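PDB 3BO5: histone-lysine N-methyltransferase SETMAR from Homo sapiens, which dimethylates a lysine of histone H3 through the methyltransferase part seen here; the whole fusion protein also binds DNA and acts in double-strand break repair. Local coordinates for residues 79-83 with 100-104; 181-185 with 219-223. The protein carries 2 engineered substitutions. All coordinates share one frame; numbering follows the deposited sequence.

Interaction 1: residues 79-83 with 100-104; sequences HGENY and EPVFE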
ATOM      1  N   HIS A  79     -11.070 -17.030   7.837  1.00 24.32           N
ATOM      2  CA  HIS A  79     -12.129 -16.490   6.989  1.00 24.71           C
ATOM      3  C   HIS A  79     -11.929 -16.892   5.527  1.00 24.67           C
ATOM      4  O   HIS A  79     -12.239 -16.151   4.593  1.00 24.83           O
ATOM      5  CB  HIS A  79     -12.266 -14.973   7.237  1.00 26.48           C
ATOM      6  CG  HIS A  79     -12.699 -14.659   8.631  1.00 31.41           C
ATOM      7  ND1 HIS A  79     -11.804 -14.403   9.651  1.00 34.88           N
ATOM      8  CD2 HIS A  79     -13.930 -14.614   9.195  1.00 35.31           C
ATOM      9  CE1 HIS A  79     -12.465 -14.173  10.774  1.00 35.54           C
ATOM     10  NE2 HIS A  79     -13.754 -14.321  10.532  1.00 35.74           N
ATOM     11  N   GLY A  80     -11.473 -18.128   5.343  1.00 23.27           N
ATOM     12  CA  GLY A  80     -11.407 -18.709   4.019  1.00 21.84           C
ATOM     13  C   GLY A  80     -10.068 -18.289   3.429  1.00 19.49           C
ATOM     14  O   GLY A  80      -9.275 -17.586   4.076  1.00 19.89           O
ATOM     15  N   GLU A  81      -9.800 -18.719   2.220  1.00 19.57           N
ATOM     16  CA  GLU A  81      -8.529 -18.428   1.595  1.00 19.32           C
ATOM     17  C   GLU A  81      -8.518 -16.969   1.225  1.00 19.17           C
ATOM     18  O   GLU A  81      -9.540 -16.445   0.788  1.00 19.87           O
ATOM     19  CB  GLU A  81      -8.319 -19.284   0.367  1.00 19.85           C
ATOM     20  CG  GLU A  81      -8.070 -20.750   0.760  1.00 20.49           C
ATOM     21  CD  GLU A  81      -7.642 -21.577  -0.455  1.00 28.91           C
ATOM     22  OE1 GLU A  81      -8.512 -21.800  -1.328  1.00 30.37           O
ATOM     23  OE2 GLU A  81      -6.426 -21.931  -0.559  1.00 31.09           O
ATOM     24  N   ASN A  82      -7.377 -16.306   1.386  1.00 15.97           N
ATOM     25  CA  ASN A  82      -7.291 -14.930   0.947  1.00 16.18           C
ATOM     26  C   ASN A  82      -6.947 -14.882  -0.521  1.00 15.96           C
ATOM     27  O   ASN A  82      -7.369 -13.921  -1.216  1.00 19.33           O
ATOM     28  CB  ASN A  82      -6.186 -14.232   1.732  1.00 15.72           C
ATOM     29  CG  ASN A  82      -6.512 -14.116   3.166  1.00 16.02           C
ATOM     30  OD1 ASN A  82      -7.571 -13.587   3.547  1.00 16.68           O
ATOM     31  ND2 ASN A  82      -5.615 -14.631   4.025  1.00 13.69           N
ATOM     32  N   TYR A  83      -6.179 -15.861  -0.973  1.00 15.36           N
ATOM     33  CA  TYR A  83      -5.619 -15.799  -2.298  1.00 14.76           C
ATOM     34  C   TYR A  83      -5.906 -17.095  -3.036  1.00 16.58           C
ATOM     35  O   TYR A  83      -6.047 -18.173  -2.420  1.00 17.30           O
ATOM     36  CB  TYR A  83      -4.101 -15.623  -2.249  1.00 16.31           C
ATOM     37  CG  TYR A  83      -3.696 -14.450  -1.357  1.00 15.26           C
ATOM     38  CD1 TYR A  83      -3.960 -13.127  -1.757  1.00 16.25           C
ATOM     39  CD2 TYR A  83      -3.075 -14.681  -0.118  1.00 14.83           C
ATOM     40  CE1 TYR A  83      -3.564 -12.031  -0.973  1.00 16.59           C
ATOM     41  CE2 TYR A  83      -2.666 -13.578   0.675  1.00 16.46           C
ATOM     42  CZ  TYR A  83      -2.936 -12.274   0.243  1.00 17.47           C
ATOM     43  OH  TYR A  83      -2.551 -11.242   1.027  1.00 15.95           O
ATOM     44  N   GLU A 100     -13.760  -9.156   6.624  1.00 37.71           N
ATOM     45  CA  GLU A 100     -12.909 -10.185   7.242  1.00 35.94           C
ATOM     46  C   GLU A 100     -11.420  -9.782   7.189  1.00 32.69           C
ATOM     47  O   GLU A 100     -10.869  -9.567   6.106  1.00 31.14           O
ATOM     48  CB  GLU A 100     -13.108 -11.513   6.533  1.00 36.24           C
ATOM     49  CG  GLU A 100     -14.516 -12.112   6.626  1.00 38.77           C
ATOM     50  CD  GLU A 100     -14.860 -12.942   5.388  1.00 45.15           C
ATOM     51  OE1 GLU A 100     -14.114 -12.871   4.370  1.00 44.59           O
ATOM     52  OE2 GLU A 100     -15.888 -13.662   5.426  1.00 46.44           O
ATOM     53  N   PRO A 101     -10.767  -9.736   8.350  1.00 30.48           N
ATOM     54  CA  PRO A 101      -9.352  -9.347   8.391  1.00 29.15           C
ATOM     55  C   PRO A 101      -8.465 -10.386   7.711  1.00 26.01           C
ATOM     56  O   PRO A 101      -8.735 -11.609   7.775  1.00 26.99           O
ATOM     57  CB  PRO A 101      -9.043  -9.216   9.883  1.00 30.04           C
ATOM     58  CG  PRO A 101     -10.059 -10.115  10.559  1.00 31.47           C
ATOM     59  CD  PRO A 101     -11.299 -10.056   9.685  1.00 31.75           C
ATOM     60  N   VAL A 102      -7.440  -9.902   7.026  1.00 19.06           N
ATOM     61  CA  VAL A 102      -6.538 -10.748   6.280  1.00 16.99           C
ATOM     62  C   VAL A 102      -5.237 -10.955   7.044  1.00 15.54           C
ATOM     63  O   VAL A 102      -4.518  -9.964   7.405  1.00 14.85           O
ATOM     64  CB  VAL A 102      -6.138 -10.145   4.901  1.00 16.88           C
ATOM     65  CG1 VAL A 102      -5.107 -10.998   4.180  1.00 16.30           C
ATOM     66  CG2 VAL A 102      -7.406  -9.942   3.990  1.00 20.08           C
ATOM     67  N   PHE A 103      -4.959 -12.249   7.299  1.00 13.86           N
ATOM     68  CA  PHE A 103      -3.671 -12.623   7.882  1.00 13.43           C
ATOM     69  C   PHE A 103      -2.953 -13.525   6.920  1.00 14.40           C
ATOM     70  O   PHE A 103      -3.520 -14.481   6.484  1.00 13.74           O
ATOM     71  CB  PHE A 103      -3.910 -13.379   9.197  1.00 14.10           C
ATOM     72  CG  PHE A 103      -4.405 -12.493  10.267  1.00 15.36           C
ATOM     73  CD1 PHE A 103      -3.497 -11.929  11.184  1.00 18.45           C
ATOM     74  CD2 PHE A 103      -5.779 -12.233  10.378  1.00 19.86           C
ATOM     75  CE1 PHE A 103      -3.956 -11.071  12.205  1.00 19.31           C
ATOM     76  CE2 PHE A 103      -6.251 -11.370  11.418  1.00 22.10           C
ATOM     77  CZ  PHE A 103      -5.343 -10.825  12.297  1.00 22.20           C
ATOM     78  N   GLU A 104      -1.729 -13.183   6.576  1.00 12.79           N
ATOM     79  CA  GLU A 104      -0.830 -14.143   5.860  1.00 10.92           C
ATOM     80  C   GLU A 104      -0.112 -15.051   6.853  1.00 12.35           C
ATOM     81  O   GLU A 104       0.118 -14.686   8.024  1.00 13.95           O
ATOM     82  CB  GLU A 104       0.217 -13.391   5.006  1.00 13.50           C
ATOM     83  CG  GLU A 104      -0.472 -12.690   3.864  1.00 12.56           C
ATOM     84  CD  GLU A 104       0.484 -12.300   2.720  1.00 11.16           C
ATOM     85  OE1 GLU A 104       1.730 -12.518   2.796  1.00 12.21           O
ATOM     86  OE2 GLU A 104      -0.107 -11.705   1.788  1.00 14.59           O
TER
HETATM   87  O   HOH W   1      -9.365 -13.607   9.510  1.00 33.91           O
HETATM   88  O   HOH W   2      -6.540 -14.577   6.917  1.00 15.10           O
HETATM   89  O   HOH W   3      -9.462 -13.372   5.524  1.00 23.59           O
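Asn82 and Val102 slide past each other in opposite directions. Asn82 CB lies against one face of the Tyr83 ring, offset toward the rim, and is only loosely near Val102 CG1. With CG set opposite the carbonyl carbon (chi1 -66°), the amide is carried across to the valine, where Asn82 CG and Val102 CG1 are 3.6 Å apart. OD1 touches both valine methyls, and a water sits 2.7 Å from Asn82 OD1 and 3.0 Å from Pro101 O. ND2 donates to a second water, which also takes the N-H of Phe103, and to OD1 of Asn117, so an amide, both donor and acceptor, suits this junction of loop and strand edge. Both segments belong to the pre-SET region, whose cysteines hold a triangular cluster of three zinc ions; the strand about 102-103 leads directly to Cys105, a ligand of two of them. At the buried end, Tyr83 OH makes a weak hydrogen bond of 2.6 Å to Glu104 OE2. Ring and carboxylate stand nearly perpendicular, at 87°, and Glu104 CG lies at the ring edge, in its plane. The same carboxylate receives the backbone N-H groups of Val119 and Val120 and the side-chain NE2 of Gln121, which suits an acid with two acceptor oxygens to a buried site. An alanine in place of Glu104 would probably leave the Tyr83 hydroxyl and these two backbone N-H groups without their acceptor. At the exposed end His79 CB rests 3.6 Å from Glu100 CB, and Glu100 CG is equally near His79 CD2, the glutamate's methylene groups serving as a hydrocarbon surface. One further water, 2.6 Å from His79 ND1 and in the plane of the imidazole, donates to Pro101 O.

Interaction 2: residues 181-185 with 219-223; sequences IAIRE and MIPVR
The carboxylate of Glu185 meets the edge of the Arg223 guanidinium: Glu185 CD lies in the guanidinium plane, and the two flat groups are twisted 31° apart. The grip is end-on and bidentate. NH1 of Arg223 gives a nearly straight bond of 2.8 Å to the syn lone pair of Glu185 OE2, while Arg223 NH2 reaches Glu185 OE1 at 2.8 Å on the syn side but well out of the carboxylate plane. Arg223 runs extended from CG to NE, its first torsion placing CG opposite the carbonyl carbon, and a glutamate coming from the opposite direction spans the rest of the gap. NE donates to Met227 O, which, with the two bonds to Glu185, probably fixes the rotation of the guanidinium, and the paired charges probably make this buried position tolerable for both. Beside the bridge, the proline ring packs against the carboxylate, Pro221 CB lying 3.5 Å from Glu185 OE2 and CG also near it. Next along the strand, Ile183 CG2 lies 4.2 Å from Pro221 CG. Ile181 and Met219 reach toward each other tip to tip, Ile181 CD1 being 3.7 Å from Met219 SD; the flexible thioether bends at chi3 (-82°), bringing its methyl equally close. Leu231 and Leu233 of strand 230-235 join this apolar layer. The strand axes pass 9.6 Å apart at 67°, too far for backbone pairing, so side chains alone connect the two strands, as expected of the folded, strongly curved β-structure that forms the core of a SET domain.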
ATOM      1  N   ILE A 181      -1.151   8.543   5.463  1.00 11.15           N
ATOM      2  CA  ILE A 181      -2.445   7.892   5.348  1.00 11.50           C
ATOM      3  C   ILE A 181      -2.842   7.371   6.728  1.00 12.32           C
ATOM      4  O   ILE A 181      -1.987   6.938   7.553  1.00 12.21           O
ATOM      5  CB  ILE A 181      -2.407   6.676   4.317  1.00 10.49           C
ATOM      6  CG1 ILE A 181      -3.806   6.207   4.023  1.00 12.81           C
ATOM      7  CG2 ILE A 181      -1.496   5.540   4.832  1.00 12.86           C
ATOM      8  CD1 ILE A 181      -3.859   5.174   2.830  1.00 13.45           C
ATOM      9  N   ALA A 182      -4.142   7.444   6.988  1.00 12.51           N
ATOM     10  CA  ALA A 182      -4.715   6.971   8.249  1.00 12.23           C
ATOM     11  C   ALA A 182      -5.608   5.773   8.005  1.00 14.55           C
ATOM     12  O   ALA A 182      -6.549   5.817   7.212  1.00 15.34           O
ATOM     13  CB  ALA A 182      -5.532   8.089   8.952  1.00 15.53           C
ATOM     14  N   ILE A 183      -5.303   4.674   8.672  1.00 15.85           N
ATOM     15  CA  ILE A 183      -6.041   3.438   8.509  1.00 16.27           C
ATOM     16  C   ILE A 183      -6.777   3.210   9.836  1.00 15.92           C
ATOM     17  O   ILE A 183      -6.177   3.144  10.881  1.00 16.74           O
ATOM     18  CB  ILE A 183      -5.114   2.232   8.250  1.00 15.98           C
ATOM     19  CG1 ILE A 183      -4.159   2.512   7.113  1.00 17.97           C
ATOM     20  CG2 ILE A 183      -5.946   0.905   8.026  1.00 17.62           C
ATOM     21  CD1 ILE A 183      -4.897   2.907   5.833  1.00 15.57           C
ATOM     22  N   ARG A 184      -8.082   3.085   9.787  1.00 17.45           N
ATOM     23  CA  ARG A 184      -8.825   2.777  11.018  1.00 18.43           C
ATOM     24  C   ARG A 184      -9.618   1.522  10.777  1.00 19.81           C
ATOM     25  O   ARG A 184     -10.382   1.459   9.824  1.00 21.55           O
ATOM     26  CB  ARG A 184      -9.731   3.962  11.437  1.00 21.02           C
ATOM     27  CG  ARG A 184      -8.880   5.212  11.718  1.00 23.86           C
ATOM     28  CD  ARG A 184      -9.694   6.310  12.378  1.00 30.01           C
ATOM     29  NE  ARG A 184      -8.796   7.385  12.827  1.00 36.67           N
ATOM     30  CZ  ARG A 184      -8.341   8.372  12.046  1.00 35.67           C
ATOM     31  NH1 ARG A 184      -7.551   9.314  12.574  1.00 35.66           N
ATOM     32  NH2 ARG A 184      -8.675   8.428  10.753  1.00 33.49           N
ATOM     33  N   GLU A 185      -9.429   0.510  11.622  1.00 19.07           N
ATOM     34  CA  GLU A 185     -10.098  -0.712  11.454  1.00 20.61           C
ATOM     35  C   GLU A 185     -10.981  -0.944  12.703  1.00 23.11           C
ATOM     36  O   GLU A 185     -10.483  -0.908  13.828  1.00 24.06           O
ATOM     37  CB  GLU A 185      -9.081  -1.826  11.328  1.00 19.84           C
ATOM     38  CG  GLU A 185      -8.200  -1.678  10.062  1.00 18.48           C
ATOM     39  CD  GLU A 185      -7.027  -2.607  10.100  1.00 20.13           C
ATOM     40  OE1 GLU A 185      -5.979  -2.206  10.576  1.00 21.31           O
ATOM     41  OE2 GLU A 185      -7.170  -3.783   9.677  1.00 21.05           O
ATOM     42  N   MET A 219      -6.607  -1.072  -1.786  1.00 12.45           N
ATOM     43  CA  MET A 219      -5.737  -1.255  -0.642  1.00 12.90           C
ATOM     44  C   MET A 219      -6.423  -2.126   0.434  1.00 13.79           C
ATOM     45  O   MET A 219      -7.572  -1.861   0.821  1.00 15.75           O
ATOM     46  CB  MET A 219      -5.468   0.112  -0.011  1.00 13.77           C
ATOM     47  CG  MET A 219      -4.397  -0.037   1.133  1.00 13.19           C
ATOM     48  SD  MET A 219      -4.131   1.593   1.854  1.00 12.71           S
ATOM     49  CE  MET A 219      -2.960   2.273   0.658  1.00 15.73           C
ATOM     50  N   ILE A 220      -5.728  -3.178   0.875  1.00 12.66           N
ATOM     51  CA  ILE A 220      -6.218  -4.074   1.881  1.00 14.36           C
ATOM     52  C   ILE A 220      -5.214  -4.105   3.028  1.00 14.20           C
ATOM     53  O   ILE A 220      -4.044  -4.318   2.768  1.00 14.42           O
ATOM     54  CB  ILE A 220      -6.236  -5.536   1.271  1.00 14.60           C
ATOM     55  CG1 ILE A 220      -7.205  -5.595   0.095  1.00 18.16           C
ATOM     56  CG2 ILE A 220      -6.763  -6.548   2.286  1.00 19.22           C
ATOM     57  CD1 ILE A 220      -8.514  -5.008   0.413  1.00 20.18           C
ATOM     58  N   PRO A 221      -5.666  -3.898   4.302  1.00 14.08           N
ATOM     59  CA  PRO A 221      -4.696  -4.117   5.424  1.00 14.55           C
ATOM     60  C   PRO A 221      -4.399  -5.597   5.536  1.00 15.10           C
ATOM     61  O   PRO A 221      -5.318  -6.420   5.611  1.00 15.51           O
ATOM     62  CB  PRO A 221      -5.476  -3.613   6.668  1.00 14.17           C
ATOM     63  CG  PRO A 221      -6.680  -2.818   6.121  1.00 18.48           C
ATOM     64  CD  PRO A 221      -6.982  -3.429   4.757  1.00 14.50           C
ATOM     65  N   VAL A 222      -3.111  -5.947   5.439  1.00 13.25           N
ATOM     66  CA  VAL A 222      -2.728  -7.343   5.494  1.00 12.49           C
ATOM     67  C   VAL A 222      -1.749  -7.509   6.659  1.00 13.52           C
ATOM     68  O   VAL A 222      -0.697  -6.867   6.673  1.00 13.63           O
ATOM     69  CB  VAL A 222      -2.078  -7.785   4.172  1.00 12.38           C
ATOM     70  CG1 VAL A 222      -1.534  -9.211   4.348  1.00 15.51           C
ATOM     71  CG2 VAL A 222      -3.119  -7.746   3.028  1.00 15.37           C
ATOM     72  N   ARG A 223      -2.127  -8.376   7.622  1.00 13.81           N
ATOM     73  CA  ARG A 223      -1.179  -8.667   8.711  1.00 12.16           C
ATOM     74  C   ARG A 223      -0.333  -9.869   8.444  1.00 14.30           C
ATOM     75  O   ARG A 223      -0.827 -10.859   7.930  1.00 15.57           O
ATOM     76  CB  ARG A 223      -1.923  -8.768  10.065  1.00 13.62           C
ATOM     77  CG  ARG A 223      -2.400  -7.401  10.545  1.00 16.10           C
ATOM     78  CD  ARG A 223      -3.330  -7.454  11.722  1.00 17.91           C
ATOM     79  NE  ARG A 223      -3.542  -6.073  12.176  1.00 16.94           N
ATOM     80  CZ  ARG A 223      -4.409  -5.222  11.623  1.00 15.73           C
ATOM     81  NH1 ARG A 223      -5.146  -5.574  10.563  1.00 16.17           N
ATOM     82  NH2 ARG A 223      -4.535  -3.993  12.145  1.00 18.98           N
TER

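Following the chain from its N terminus, interaction 1 comes first, closing a loop whose 16 intervening residues contain neither helix nor strand. It is complete before interaction 2 begins, so the two contacts stand in series, neither nested nor crossed. Interaction 2 closes a longer excursion of 33 residues, which includes strand 193-199. In space, however, they join: strand 102-103 runs parallel beside strand 217-223, with Glu104 N 2.8 Å from Arg223 O and Val102 O 2.9 Å from Arg223 N, both probable hydrogen bonds. Residues 219-223 thus link the zinc-binding pre-SET region on one side to strand 181-185 of the SET domain on another.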